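Local coordinates for GTPase HflX (Sulfolobus solfataricus P2, PDB 2QTF), which binds and hydrolyses GTP specifically and associates with the 50S ribosomal subunit, where it may act in protein synthesis or ribosome biogenesis, at residues T3-V8 with Q49-D54; N197-L202 with I228-T233; A247-L252 with F282-E287; V297-I302 with D314-L319. All blocks are in the same frame, centred on the assembly; numbering follows the deposited sequence.

Contact 1. Residues T3-V8 with Q49-D54; sequences TAALFV and QQIKND. With ACT (acetate ion), chain I.
Ala5 and Phe7 of strand 2-7 meet one residue of helix 45-52, Ile51, in the N-terminal alpha/beta domain, where the helix lies against a face of a four-stranded parallel sheet. Following the strand from its start, Thr3 turns to the chain beyond the helix: its OG1 bonds to the backbone O of Glu56, and its own O is hydrogen-bonded to Ser58 OG. Ala5 is next to take part, its CB directed at the helix and 4.1 Å from Ile51 CD1. A methyl is all this position brings, and backbone bonds to Thr59 and Ile61 hold the residue in the sheet. Leu6 serves the other face, against Ala16 and Val20 of helix 13-22. Phe7 follows; its side chain sets off past the helix, and only the far end of the ring comes near it. Its ring offers its rim, with CE2 4.1 Å from Ile51 CD1, and the methyl sits near the ring plane and not over a face; stacking is done with Tyr31 instead. Ile51 reaches both residues through a single atom. CG1 stands anti to the carbonyl carbon (chi1 -66°), and the nearly extended second torsion carries CD1 on to the strand, where it meets the alanine methyl and the phenyl edge together. Leu60 and Ile57 also touch Ile51, so the isoleucine is buried by more than the strand alone. Elsewhere on the helix, Lys52 makes a salt bridge to Glu77, and its NZ donates a 2.7 Å hydrogen bond to Gln49 OE1, in the carbonyl plane and on a lone pair.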
loop_
_atom_site.group_PDB
_atom_site.type_symbol
_atom_site.label_atom_id
_atom_site.label_comp_id
_atom_site.label_asym_id
_atom_site.label_seq_id
_atom_site.Cartn_x
_atom_site.Cartn_y
_atom_site.Cartn_z
ATOM N N THR A 3 14.822 -8.834 3.765
ATOM C CA THR A 3 15.571 -7.668 4.194
ATOM C C THR A 3 15.850 -6.893 2.915
ATOM O O THR A 3 16.102 -7.491 1.864
ATOM C CB THR A 3 16.935 -8.103 4.815
ATOM O OG1 THR A 3 17.452 -9.129 3.973
ATOM C CG2 THR A 3 16.692 -8.812 6.224
ATOM N N ALA A 4 15.808 -5.565 2.998
ATOM C CA ALA A 4 16.109 -4.802 1.778
ATOM C C ALA A 4 17.169 -3.759 2.112
ATOM O O ALA A 4 17.166 -3.205 3.253
ATOM C CB ALA A 4 14.852 -4.104 1.232
ATOM N N ALA A 5 18.017 -3.473 1.123
ATOM C CA ALA A 5 18.819 -2.245 1.101
ATOM C C ALA A 5 18.026 -1.212 0.246
ATOM O O ALA A 5 17.714 -1.527 -0.916
ATOM C CB ALA A 5 20.239 -2.520 0.400
ATOM N N LEU A 6 17.707 -0.026 0.797
ATOM C CA LEU A 6 16.840 0.958 0.074
ATOM C C LEU A 6 17.688 2.181 -0.344
ATOM O O LEU A 6 18.330 2.785 0.499
ATOM C CB LEU A 6 15.665 1.374 0.978
ATOM C CG LEU A 6 14.757 2.526 0.504
ATOM C CD1 LEU A 6 14.023 2.101 -0.779
ATOM C CD2 LEU A 6 13.791 2.933 1.712
ATOM N N PHE A 7 17.677 2.532 -1.624
ATOM C CA PHE A 7 18.157 3.826 -2.085
ATOM C C PHE A 7 17.026 4.751 -2.374
ATOM O O PHE A 7 16.139 4.427 -3.217
ATOM C CB PHE A 7 18.974 3.639 -3.387
ATOM C CG PHE A 7 20.246 2.914 -3.155
ATOM C CD1 PHE A 7 21.455 3.610 -3.162
ATOM C CD2 PHE A 7 20.241 1.555 -2.795
ATOM C CE1 PHE A 7 22.639 2.925 -2.923
ATOM C CE2 PHE A 7 21.425 0.869 -2.517
ATOM C CZ PHE A 7 22.646 1.585 -2.590
ATOM N N VAL A 8 17.044 5.925 -1.738
ATOM C CA VAL A 8 15.902 6.856 -1.807
ATOM C C VAL A 8 16.362 8.295 -1.464
ATOM O O VAL A 8 17.217 8.447 -0.592
ATOM C CB VAL A 8 14.740 6.385 -0.800
ATOM C CG1 VAL A 8 15.208 6.381 0.641
ATOM C CG2 VAL A 8 13.463 7.209 -0.918
ATOM N N GLN A 49 28.630 -4.556 -5.051
ATOM C CA GLN A 49 29.402 -5.764 -4.664
ATOM C C GLN A 49 29.140 -6.090 -3.233
ATOM O O GLN A 49 29.012 -7.274 -2.869
ATOM C CB GLN A 49 30.955 -5.660 -4.870
ATOM C CG GLN A 49 31.349 -5.369 -6.317
ATOM C CD GLN A 49 30.725 -6.288 -7.305
ATOM O OE1 GLN A 49 30.769 -7.505 -7.153
ATOM N NE2 GLN A 49 30.097 -5.730 -8.339
ATOM N N GLN A 50 29.007 -5.102 -2.400
ATOM C CA GLN A 50 28.728 -5.404 -1.014
ATOM C C GLN A 50 27.379 -6.091 -0.875
ATOM O O GLN A 50 27.207 -7.089 -0.150
ATOM C CB GLN A 50 28.612 -4.096 -0.176
ATOM C CG GLN A 50 29.871 -3.601 0.368
ATOM C CD GLN A 50 29.812 -2.140 0.710
ATOM O OE1 GLN A 50 28.839 -1.682 1.278
ATOM N NE2 GLN A 50 30.864 -1.383 0.322
ATOM N N ILE A 51 26.381 -5.498 -1.502
ATOM C CA ILE A 51 24.973 -6.101 -1.472
ATOM C C ILE A 51 24.919 -7.435 -2.124
ATOM O O ILE A 51 24.333 -8.368 -1.533
ATOM C CB ILE A 51 24.016 -5.147 -2.179
ATOM C CG1 ILE A 51 23.941 -3.869 -1.316
ATOM C CG2 ILE A 51 22.581 -5.840 -2.498
ATOM C CD1 ILE A 51 23.445 -2.624 -2.108
ATOM N N LYS A 52 25.603 -7.624 -3.256
ATOM C CA LYS A 52 25.673 -8.965 -3.884
ATOM C C LYS A 52 26.120 -10.016 -2.868
ATOM O O LYS A 52 25.557 -11.119 -2.818
ATOM C CB LYS A 52 26.700 -8.958 -5.045
ATOM C CG LYS A 52 27.007 -10.324 -5.667
ATOM C CD LYS A 52 28.395 -10.277 -6.424
ATOM C CE LYS A 52 28.371 -9.436 -7.703
ATOM N NZ LYS A 52 29.696 -9.522 -8.566
ATOM N N ASN A 53 27.105 -9.687 -2.036
ATOM C CA ASN A 53 27.771 -10.705 -1.177
ATOM C C ASN A 53 27.265 -10.753 0.250
ATOM O O ASN A 53 27.808 -11.457 1.073
ATOM C CB ASN A 53 29.326 -10.466 -1.158
ATOM C CG ASN A 53 29.977 -10.842 -2.484
ATOM O OD1 ASN A 53 29.549 -11.794 -3.080
ATOM N ND2 ASN A 53 30.878 -10.005 -3.007
ATOM N N ASP A 54 26.284 -9.941 0.575
ATOM C CA ASP A 54 25.839 -9.819 1.914
ATOM C C ASP A 54 24.603 -10.725 2.140
ATOM O O ASP A 54 23.487 -10.447 1.689
ATOM C CB ASP A 54 25.557 -8.362 2.275
ATOM C CG ASP A 54 25.177 -8.192 3.769
ATOM O OD1 ASP A 54 24.860 -9.181 4.484
ATOM O OD2 ASP A 54 25.208 -7.062 4.206
HETATM C C ACT I . 31.048 1.674 1.529
HETATM O O ACT I . 31.534 2.712 1.502
HETATM O OXT ACT I . 30.763 0.957 0.322
HETATM C CH3 ACT I . 30.921 1.536 2.972
#

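Contact 2. Residues N197-L202 with I228-T233; sequences NSLTGL and IMLVDT. With CD (cadmium ion), chain C.
Leu230, on strand 226-232, pushes one methyl into the end of helix 192-200, where Leu199 and Thr200 receive it. Two residues earlier, Ile228 packs on Ala352 of helix 341-355, and backbone bonds to Ile221 place it beside the antiparallel strand 218-223. At Leu230 the side chain turns to the helix, CG anti to the carbonyl carbon (chi1 -60°). Its CD1 comes to 3.4 Å from Leu199 CB, tighter than ordinary carbon contact, with the two leucines crossing at about a right angle. The same CD1 lies 3.8 Å from Thr200 CG2. The threonine's hydroxyl is occupied elsewhere: OG1 bonds to the O of Phe196 and accepts from Leu202 N at 3.2 Å, forming an ST turn where Gly201, with positive phi, leaves the helix. A valine in place of Thr200 would probably leave both Leu202 N and the O of Phe196 without the hydroxyl they share, and the turn less firmly held. The setting is a P-loop G domain: helix 192-200 follows the phosphate-binding loop, and the strand runs out into the DxxG sequence that begins at Asp232 and is predicted to bind GTP. Here Asp232 holds a cadmium ion with both carboxylate oxygens, OD1 at 2.4 Å and OD2 at 2.3 Å from the metal. Four waters and NE2 of His97 complete the shell. One of those waters also donates to the backbone O of Thr233, 2.7 Å away, at the segment's end.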
loop_
_atom_site.group_PDB
_atom_site.type_symbol
_atom_site.label_atom_id
_atom_site.label_comp_id
_atom_site.label_asym_id
_atom_site.label_seq_id
_atom_site.Cartn_x
_atom_site.Cartn_y
_atom_site.Cartn_z
ATOM N N ASN A 197 -2.194 -4.768 13.047
ATOM C CA ASN A 197 -1.428 -5.582 13.941
ATOM C C ASN A 197 -1.900 -5.463 15.325
ATOM O O ASN A 197 -1.905 -6.460 16.115
ATOM C CB ASN A 197 0.065 -5.210 13.882
ATOM C CG ASN A 197 0.708 -5.724 12.661
ATOM O OD1 ASN A 197 0.091 -6.487 11.905
ATOM N ND2 ASN A 197 1.956 -5.314 12.427
ATOM N N SER A 198 -2.301 -4.252 15.694
ATOM C CA SER A 198 -2.792 -4.053 17.062
ATOM C C SER A 198 -4.084 -4.879 17.378
ATOM O O SER A 198 -4.197 -5.576 18.466
ATOM C CB SER A 198 -3.035 -2.571 17.300
ATOM O OG SER A 198 -3.642 -2.473 18.537
ATOM N N LEU A 199 -5.036 -4.833 16.446
ATOM C CA LEU A 199 -6.304 -5.584 16.563
ATOM C C LEU A 199 -6.094 -7.142 16.452
ATOM O O LEU A 199 -6.762 -7.934 17.143
ATOM C CB LEU A 199 -7.273 -5.150 15.464
ATOM C CG LEU A 199 -7.756 -3.717 15.575
ATOM C CD1 LEU A 199 -8.472 -3.134 14.266
ATOM C CD2 LEU A 199 -8.712 -3.602 16.863
ATOM N N THR A 200 -5.157 -7.567 15.634
ATOM C CA THR A 200 -5.016 -8.974 15.389
ATOM C C THR A 200 -4.029 -9.634 16.362
ATOM O O THR A 200 -4.084 -10.841 16.604
ATOM C CB THR A 200 -4.567 -9.280 13.973
ATOM O OG1 THR A 200 -3.290 -8.647 13.732
ATOM C CG2 THR A 200 -5.611 -8.829 13.000
ATOM N N GLY A 201 -3.143 -8.827 16.911
ATOM C CA GLY A 201 -2.159 -9.297 17.845
ATOM C C GLY A 201 -1.022 -9.860 17.045
ATOM O O GLY A 201 -0.141 -10.413 17.629
ATOM N N LEU A 202 -1.013 -9.700 15.728
ATOM C CA LEU A 202 0.106 -10.168 14.899
ATOM C C LEU A 202 1.381 -9.356 15.055
ATOM O O LEU A 202 1.310 -8.120 15.014
ATOM C CB LEU A 202 -0.295 -10.200 13.417
ATOM C CG LEU A 202 -1.441 -11.151 12.981
ATOM C CD1 LEU A 202 -1.677 -10.995 11.478
ATOM C CD2 LEU A 202 -1.175 -12.638 13.343
ATOM N N ILE A 228 -15.101 -11.405 13.704
ATOM C CA ILE A 228 -15.030 -10.331 12.689
ATOM C C ILE A 228 -13.820 -10.553 11.820
ATOM O O ILE A 228 -12.752 -10.859 12.366
ATOM C CB ILE A 228 -14.927 -8.915 13.344
ATOM C CG1 ILE A 228 -16.190 -8.689 14.189
ATOM C CG2 ILE A 228 -14.756 -7.789 12.321
ATOM C CD1 ILE A 228 -15.957 -8.210 15.611
ATOM N N MET A 229 -14.009 -10.460 10.507
ATOM C CA MET A 229 -12.911 -10.623 9.510
ATOM C C MET A 229 -12.270 -9.221 9.238
ATOM O O MET A 229 -12.930 -8.315 8.703
ATOM C CB MET A 229 -13.444 -11.236 8.191
ATOM C CG MET A 229 -12.280 -11.495 7.133
ATOM S SD MET A 229 -11.010 -12.545 7.804
ATOM C CE MET A 229 -11.622 -14.207 7.729
ATOM N N LEU A 230 -11.035 -9.041 9.663
ATOM C CA LEU A 230 -10.350 -7.806 9.332
ATOM C C LEU A 230 -9.555 -7.996 8.063
ATOM O O LEU A 230 -8.889 -9.040 7.909
ATOM C CB LEU A 230 -9.406 -7.341 10.398
ATOM C CG LEU A 230 -9.943 -7.044 11.792
ATOM C CD1 LEU A 230 -8.677 -6.667 12.704
ATOM C CD2 LEU A 230 -10.944 -5.881 11.748
ATOM N N VAL A 231 -9.625 -6.984 7.169
ATOM C CA VAL A 231 -9.087 -7.155 5.831
ATOM C C VAL A 231 -8.061 -5.986 5.568
ATOM O O VAL A 231 -8.383 -4.822 5.724
ATOM C CB VAL A 231 -10.210 -7.187 4.788
ATOM C CG1 VAL A 231 -9.657 -7.105 3.330
ATOM C CG2 VAL A 231 -11.227 -8.423 4.940
ATOM N N ASP A 232 -6.816 -6.341 5.236
ATOM C CA ASP A 232 -5.743 -5.347 4.895
ATOM C C ASP A 232 -5.928 -5.008 3.427
ATOM O O ASP A 232 -5.452 -5.707 2.552
ATOM C CB ASP A 232 -4.365 -6.000 5.105
ATOM C CG ASP A 232 -3.209 -5.038 4.780
ATOM O OD1 ASP A 232 -3.524 -3.909 4.329
ATOM O OD2 ASP A 232 -1.993 -5.374 4.797
ATOM N N THR A 233 -6.629 -3.923 3.156
ATOM C CA THR A 233 -6.825 -3.420 1.814
ATOM C C THR A 233 -5.550 -2.600 1.455
ATOM O O THR A 233 -4.875 -2.005 2.351
ATOM C CB THR A 233 -8.088 -2.524 1.773
ATOM O OG1 THR A 233 -9.238 -3.364 2.072
ATOM C CG2 THR A 233 -8.322 -1.866 0.398
HETATM CD CD CD C . -1.205 -3.421 3.897
HETATM O O HOH W 1 -2.331 -1.487 2.984
HETATM O O HOH W 2 0.589 -1.963 2.966
HETATM O O HOH W 3 -1.356 -2.266 5.869
HETATM O O HOH W 4 0.846 -4.484 4.569
#

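Contact 3. Residues A247-L252 with F282-E287; sequences AFFVTL and FEILRE. With CD (cadmium ion), chain D.
Two helices of the G domain, 245-253 and 271-288, touch where Leu252 and Phe249 of the first meet Ile284 of the second. The close meeting is between methyls: Leu252 CD2 stands 3.4 Å from Ile284 CG2, a tight fit in which the side chains cross at about a right angle. Leu252 gets there with CG anti to the backbone N (chi1 177°). The same isoleucine methyl also lies at the rim of Phe249, near the ring plane and 4.3 Å from CE1. One face of that ring is occupied by its neighbour, for Phe248 CD2 sits over its centre, 3.8 Å above the plane. On helix 271-288 the next residue back, Glu283, extends outward and binds a cadmium ion through OE1 at 2.2 Å, with two waters. Around the contact, Leu252 also touches Val234 and Ile284 touches Tyr187, both in loops assigned to GTP binding by prediction or inference. Elsewhere on helix 245-253, Ala247 and Thr251 face helix 86-97 and Val250 and Thr251 face helix 101-121, while Phe282 and Leu285 pack on Leu263 and Leu261 of strand 260-266.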
loop_
_atom_site.group_PDB
_atom_site.type_symbol
_atom_site.label_atom_id
_atom_site.label_comp_id
_atom_site.label_asym_id
_atom_site.label_seq_id
_atom_site.Cartn_x
_atom_site.Cartn_y
_atom_site.Cartn_z
ATOM N N ALA A 247 -3.635 -1.370 -12.539
ATOM C CA ALA A 247 -3.443 -2.380 -11.520
ATOM C C ALA A 247 -3.800 -1.831 -10.136
ATOM O O ALA A 247 -4.339 -2.588 -9.298
ATOM C CB ALA A 247 -2.009 -2.883 -11.545
ATOM N N PHE A 248 -3.447 -0.563 -9.859
ATOM C CA PHE A 248 -3.722 0.030 -8.521
ATOM C C PHE A 248 -5.211 0.085 -8.277
ATOM O O PHE A 248 -5.748 -0.445 -7.277
ATOM C CB PHE A 248 -3.122 1.487 -8.401
ATOM C CG PHE A 248 -3.594 2.189 -7.197
ATOM C CD1 PHE A 248 -3.280 1.721 -5.900
ATOM C CD2 PHE A 248 -4.443 3.341 -7.341
ATOM C CE1 PHE A 248 -3.809 2.357 -4.726
ATOM C CE2 PHE A 248 -4.959 3.984 -6.199
ATOM C CZ PHE A 248 -4.596 3.512 -4.884
ATOM N N PHE A 249 -5.921 0.756 -9.195
ATOM C CA PHE A 249 -7.371 0.884 -9.003
ATOM C C PHE A 249 -8.130 -0.418 -8.921
ATOM O O PHE A 249 -9.065 -0.600 -8.118
ATOM C CB PHE A 249 -7.985 1.852 -10.040
ATOM C CG PHE A 249 -7.784 3.234 -9.660
ATOM C CD1 PHE A 249 -8.417 3.734 -8.521
ATOM C CD2 PHE A 249 -6.870 4.054 -10.353
ATOM C CE1 PHE A 249 -8.199 5.039 -8.068
ATOM C CE2 PHE A 249 -6.641 5.369 -9.922
ATOM C CZ PHE A 249 -7.319 5.881 -8.774
ATOM N N VAL A 250 -7.776 -1.346 -9.728
ATOM C CA VAL A 250 -8.475 -2.626 -9.666
ATOM C C VAL A 250 -8.222 -3.358 -8.349
ATOM O O VAL A 250 -9.101 -3.973 -7.737
ATOM C CB VAL A 250 -8.060 -3.525 -10.877
ATOM C CG1 VAL A 250 -8.790 -4.814 -10.830
ATOM C CG2 VAL A 250 -8.472 -2.869 -12.230
ATOM N N THR A 251 -6.982 -3.356 -7.898
ATOM C CA THR A 251 -6.670 -3.905 -6.562
ATOM C C THR A 251 -7.441 -3.136 -5.444
ATOM O O THR A 251 -7.952 -3.756 -4.516
ATOM C CB THR A 251 -5.106 -3.785 -6.283
ATOM O OG1 THR A 251 -4.442 -4.507 -7.298
ATOM C CG2 THR A 251 -4.683 -4.393 -4.865
ATOM N N LEU A 252 -7.397 -1.810 -5.472
ATOM C CA LEU A 252 -8.044 -1.037 -4.455
ATOM C C LEU A 252 -9.561 -1.255 -4.503
ATOM O O LEU A 252 -10.240 -1.314 -3.425
ATOM C CB LEU A 252 -7.702 0.499 -4.662
ATOM C CG LEU A 252 -8.404 1.475 -3.665
ATOM C CD1 LEU A 252 -7.982 1.233 -2.146
ATOM C CD2 LEU A 252 -8.191 2.966 -4.126
ATOM N N PHE A 282 -12.093 10.315 0.402
ATOM C CA PHE A 282 -13.506 10.073 -0.001
ATOM C C PHE A 282 -13.775 10.163 -1.483
ATOM O O PHE A 282 -14.616 9.427 -2.023
ATOM C CB PHE A 282 -14.464 11.033 0.811
ATOM C CG PHE A 282 -14.632 10.619 2.289
ATOM C CD1 PHE A 282 -15.272 9.406 2.593
ATOM C CD2 PHE A 282 -14.068 11.365 3.304
ATOM C CE1 PHE A 282 -15.407 8.951 3.932
ATOM C CE2 PHE A 282 -14.190 10.921 4.649
ATOM C CZ PHE A 282 -14.899 9.732 4.959
ATOM N N GLU A 283 -13.042 11.065 -2.156
ATOM C CA GLU A 283 -13.146 11.134 -3.621
ATOM C C GLU A 283 -12.772 9.797 -4.236
ATOM O O GLU A 283 -13.521 9.285 -5.015
ATOM C CB GLU A 283 -12.213 12.229 -4.144
ATOM C CG GLU A 283 -12.136 12.331 -5.685
ATOM C CD GLU A 283 -11.104 13.411 -6.010
ATOM O OE1 GLU A 283 -9.896 13.137 -6.221
ATOM O OE2 GLU A 283 -11.510 14.568 -5.955
ATOM N N ILE A 284 -11.625 9.213 -3.848
ATOM C CA ILE A 284 -11.210 7.885 -4.333
ATOM C C ILE A 284 -12.255 6.833 -4.018
ATOM O O ILE A 284 -12.604 6.063 -4.886
ATOM C CB ILE A 284 -9.828 7.485 -3.729
ATOM C CG1 ILE A 284 -8.734 8.442 -4.201
ATOM C CG2 ILE A 284 -9.477 6.080 -4.138
ATOM C CD1 ILE A 284 -7.464 8.370 -3.288
ATOM N N LEU A 285 -12.793 6.794 -2.781
ATOM C CA LEU A 285 -13.758 5.751 -2.421
ATOM C C LEU A 285 -15.004 5.883 -3.289
ATOM O O LEU A 285 -15.502 4.876 -3.808
ATOM C CB LEU A 285 -14.131 5.813 -0.935
ATOM C CG LEU A 285 -12.932 5.446 0.001
ATOM C CD1 LEU A 285 -13.214 5.777 1.434
ATOM C CD2 LEU A 285 -12.592 3.951 -0.155
ATOM N N ARG A 286 -15.459 7.103 -3.487
ATOM C CA ARG A 286 -16.650 7.312 -4.403
ATOM C C ARG A 286 -16.323 6.794 -5.799
ATOM O O ARG A 286 -17.124 6.138 -6.430
ATOM C CB ARG A 286 -16.999 8.843 -4.482
ATOM C CG ARG A 286 -18.092 9.193 -5.585
ATOM C CD ARG A 286 -18.728 10.635 -5.442
ATOM N NE ARG A 286 -19.913 10.849 -6.371
ATOM C CZ ARG A 286 -19.928 11.500 -7.572
ATOM N NH1 ARG A 286 -18.841 12.009 -8.129
ATOM N NH2 ARG A 286 -21.053 11.651 -8.257
ATOM N N GLU A 287 -15.124 7.071 -6.316
ATOM C CA GLU A 287 -14.871 6.779 -7.713
ATOM C C GLU A 287 -14.688 5.310 -7.940
ATOM O O GLU A 287 -14.865 4.830 -9.064
ATOM C CB GLU A 287 -13.645 7.526 -8.246
ATOM C CG GLU A 287 -13.816 9.094 -8.395
ATOM C CD GLU A 287 -15.027 9.476 -9.280
ATOM O OE1 GLU A 287 -15.234 8.852 -10.328
ATOM O OE2 GLU A 287 -15.776 10.354 -8.871
HETATM CD CD CD D . -8.205 14.478 -6.415
HETATM O O HOH W 5 -6.816 13.210 -4.851
HETATM O O HOH W 6 -6.057 16.017 -6.503
#

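Contact 4. Residues V297-I302 with D314-L319; sequences VTLNKI and DLVEKL
Leu319 N bonds to the O of Leu315 at 2.8 Å, one of the backbone bonds of helix 309-323, which presents Val316 to strand 295-300. This valine alone on the helical segment meets the strand, and it does so with both branches. CG1, anti to the backbone N (chi1 173°), is 4.0 Å from Val297 CG1; CG2 is 4.2 Å from Leu299 CD2. The two partners stand on the strand with one residue between them, both directed at the helix, while Thr298 points to the other side and packs on Ile262 and Val264. Strand 295-300, helix 309-323 and strand 327-332 make a beta-alpha-beta unit, and this contact seats its helix on its first strand. Further along, the strand runs out through Asn300 into Lys301-Ile302-Asp303, completing the NKxD element of G proteins, inferred here to bind GTP. Asn300 is gripped by its amide: ND2 donates to the O of Ser190 in the P-loop, and OD1 accepts from the N of Ala335, so three nucleotide-binding loops are tied together. Lys301 NZ bonds to the O of Asn189. Leu274 of helix 271-288 also covers Val316. Between these two segments only buried methyl groups meet, so the fit there rests on apolar packing, while the polar ends of Asn300 and Lys301 serve the links between the nucleotide-binding loops.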
loop_
_atom_site.group_PDB
_atom_site.type_symbol
_atom_site.label_atom_id
_atom_site.label_comp_id
_atom_site.label_asym_id
_atom_site.label_seq_id
_atom_site.Cartn_x
_atom_site.Cartn_y
_atom_site.Cartn_z
ATOM N N VAL A 297 -14.115 6.202 11.025
ATOM C CA VAL A 297 -12.916 6.953 10.706
ATOM C C VAL A 297 -12.079 6.938 11.957
ATOM O O VAL A 297 -12.580 7.251 13.074
ATOM C CB VAL A 297 -13.211 8.487 10.273
ATOM C CG1 VAL A 297 -11.887 9.187 9.994
ATOM C CG2 VAL A 297 -14.220 8.554 9.100
ATOM N N THR A 298 -10.799 6.555 11.823
ATOM C CA THR A 298 -9.967 6.611 12.989
ATOM C C THR A 298 -8.856 7.643 12.760
ATOM O O THR A 298 -7.982 7.446 11.925
ATOM C CB THR A 298 -9.332 5.238 13.375
ATOM O OG1 THR A 298 -8.472 4.803 12.326
ATOM C CG2 THR A 298 -10.386 4.163 13.631
ATOM N N LEU A 299 -8.897 8.692 13.549
ATOM C CA LEU A 299 -7.852 9.682 13.586
ATOM C C LEU A 299 -6.691 9.183 14.438
ATOM O O LEU A 299 -6.776 9.114 15.661
ATOM C CB LEU A 299 -8.478 11.013 14.131
ATOM C CG LEU A 299 -7.663 12.262 14.113
ATOM C CD1 LEU A 299 -7.124 12.438 12.573
ATOM C CD2 LEU A 299 -8.586 13.423 14.582
ATOM N N ASN A 300 -5.627 8.759 13.756
ATOM C CA ASN A 300 -4.550 8.005 14.337
ATOM C C ASN A 300 -3.314 8.879 14.632
ATOM O O ASN A 300 -3.297 10.051 14.213
ATOM C CB ASN A 300 -4.159 6.879 13.350
ATOM C CG ASN A 300 -3.247 5.822 13.984
ATOM O OD1 ASN A 300 -3.323 5.493 15.176
ATOM N ND2 ASN A 300 -2.336 5.305 13.194
ATOM N N LYS A 301 -2.374 8.302 15.396
ATOM C CA LYS A 301 -1.059 8.865 15.777
ATOM C C LYS A 301 -1.246 10.060 16.686
ATOM O O LYS A 301 -0.387 10.974 16.702
ATOM C CB LYS A 301 -0.279 9.292 14.517
ATOM C CG LYS A 301 -0.066 8.203 13.539
ATOM C CD LYS A 301 1.011 8.671 12.498
ATOM C CE LYS A 301 1.175 7.609 11.477
ATOM N NZ LYS A 301 2.384 7.842 10.574
ATOM N N ILE A 302 -2.339 10.063 17.467
ATOM C CA ILE A 302 -2.702 11.210 18.277
ATOM C C ILE A 302 -1.664 11.498 19.387
ATOM O O ILE A 302 -1.685 12.608 19.971
ATOM C CB ILE A 302 -4.076 11.063 18.979
ATOM C CG1 ILE A 302 -4.034 9.915 20.113
ATOM C CG2 ILE A 302 -5.240 11.051 17.891
ATOM C CD1 ILE A 302 -5.398 9.743 20.896
ATOM N N ASP A 314 -13.043 17.389 15.768
ATOM C CA ASP A 314 -14.300 17.949 15.359
ATOM C C ASP A 314 -14.322 18.343 13.842
ATOM O O ASP A 314 -15.297 18.098 13.157
ATOM C CB ASP A 314 -14.628 19.172 16.206
ATOM C CG ASP A 314 -16.022 19.707 15.896
ATOM O OD1 ASP A 314 -16.118 20.922 15.564
ATOM O OD2 ASP A 314 -17.004 18.889 15.911
ATOM N N LEU A 315 -13.247 18.948 13.365
ATOM C CA LEU A 315 -13.011 19.139 11.900
ATOM C C LEU A 315 -13.216 17.865 11.062
ATOM O O LEU A 315 -14.008 17.808 10.127
ATOM C CB LEU A 315 -11.575 19.613 11.706
ATOM C CG LEU A 315 -11.112 19.787 10.248
ATOM C CD1 LEU A 315 -12.070 20.637 9.465
ATOM C CD2 LEU A 315 -9.692 20.403 10.220
ATOM N N VAL A 316 -12.499 16.806 11.446
ATOM C CA VAL A 316 -12.640 15.498 10.741
ATOM C C VAL A 316 -14.037 14.963 10.766
ATOM O O VAL A 316 -14.571 14.464 9.754
ATOM C CB VAL A 316 -11.568 14.477 11.298
ATOM C CG1 VAL A 316 -11.765 13.071 10.751
ATOM C CG2 VAL A 316 -10.144 15.009 11.034
ATOM N N GLU A 317 -14.678 15.029 11.926
ATOM C CA GLU A 317 -16.003 14.496 11.981
ATOM C C GLU A 317 -16.965 15.314 11.122
ATOM O O GLU A 317 -17.738 14.747 10.381
ATOM C CB GLU A 317 -16.531 14.475 13.445
ATOM C CG GLU A 317 -17.891 13.873 13.405
ATOM C CD GLU A 317 -18.508 13.665 14.778
ATOM O OE1 GLU A 317 -17.926 12.867 15.548
ATOM O OE2 GLU A 317 -19.587 14.282 15.058
ATOM N N LYS A 318 -16.935 16.648 11.243
ATOM C CA LYS A 318 -17.846 17.498 10.387
ATOM C C LYS A 318 -17.568 17.264 8.910
ATOM O O LYS A 318 -18.492 17.026 8.110
ATOM C CB LYS A 318 -17.623 18.970 10.753
ATOM C CG LYS A 318 -18.224 19.292 12.191
ATOM C CD LYS A 318 -17.800 20.719 12.766
ATOM C CE LYS A 318 -18.991 21.317 13.565
ATOM N NZ LYS A 318 -19.027 22.821 13.302
ATOM N N LEU A 319 -16.287 17.241 8.520
ATOM C CA LEU A 319 -16.002 17.104 7.065
ATOM C C LEU A 319 -16.356 15.730 6.513
ATOM O O LEU A 319 -16.957 15.584 5.400
ATOM C CB LEU A 319 -14.576 17.557 6.744
ATOM C CG LEU A 319 -14.062 17.578 5.279
ATOM C CD1 LEU A 319 -14.984 18.416 4.314
ATOM C CD2 LEU A 319 -12.624 17.981 5.171
#

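How the contacts relate
Contact 1 stands apart in the N-terminal domain, its centre about 31 to 39 Å from the centres of the other three, which share the G domain with centres about 21 Å from one another. Contacts 2 and 3 touch, Thr233 CG2 lying 4.0 Å from Leu252 CD1, where strand 226-232 runs out against helix 245-253. Contacts 3 and 4 approach to about 4 Å between nearest atoms without touching, and contacts 2 and 4 reach the same sheet. All three adjoin the inferred GTP site: contacts 2 and 4 supply residues and contact 3 borders it through Ile284, about 4 Å from Tyr187 (side chains); the cadmium on Asp232 is about 10 Å from Leu252's side chain.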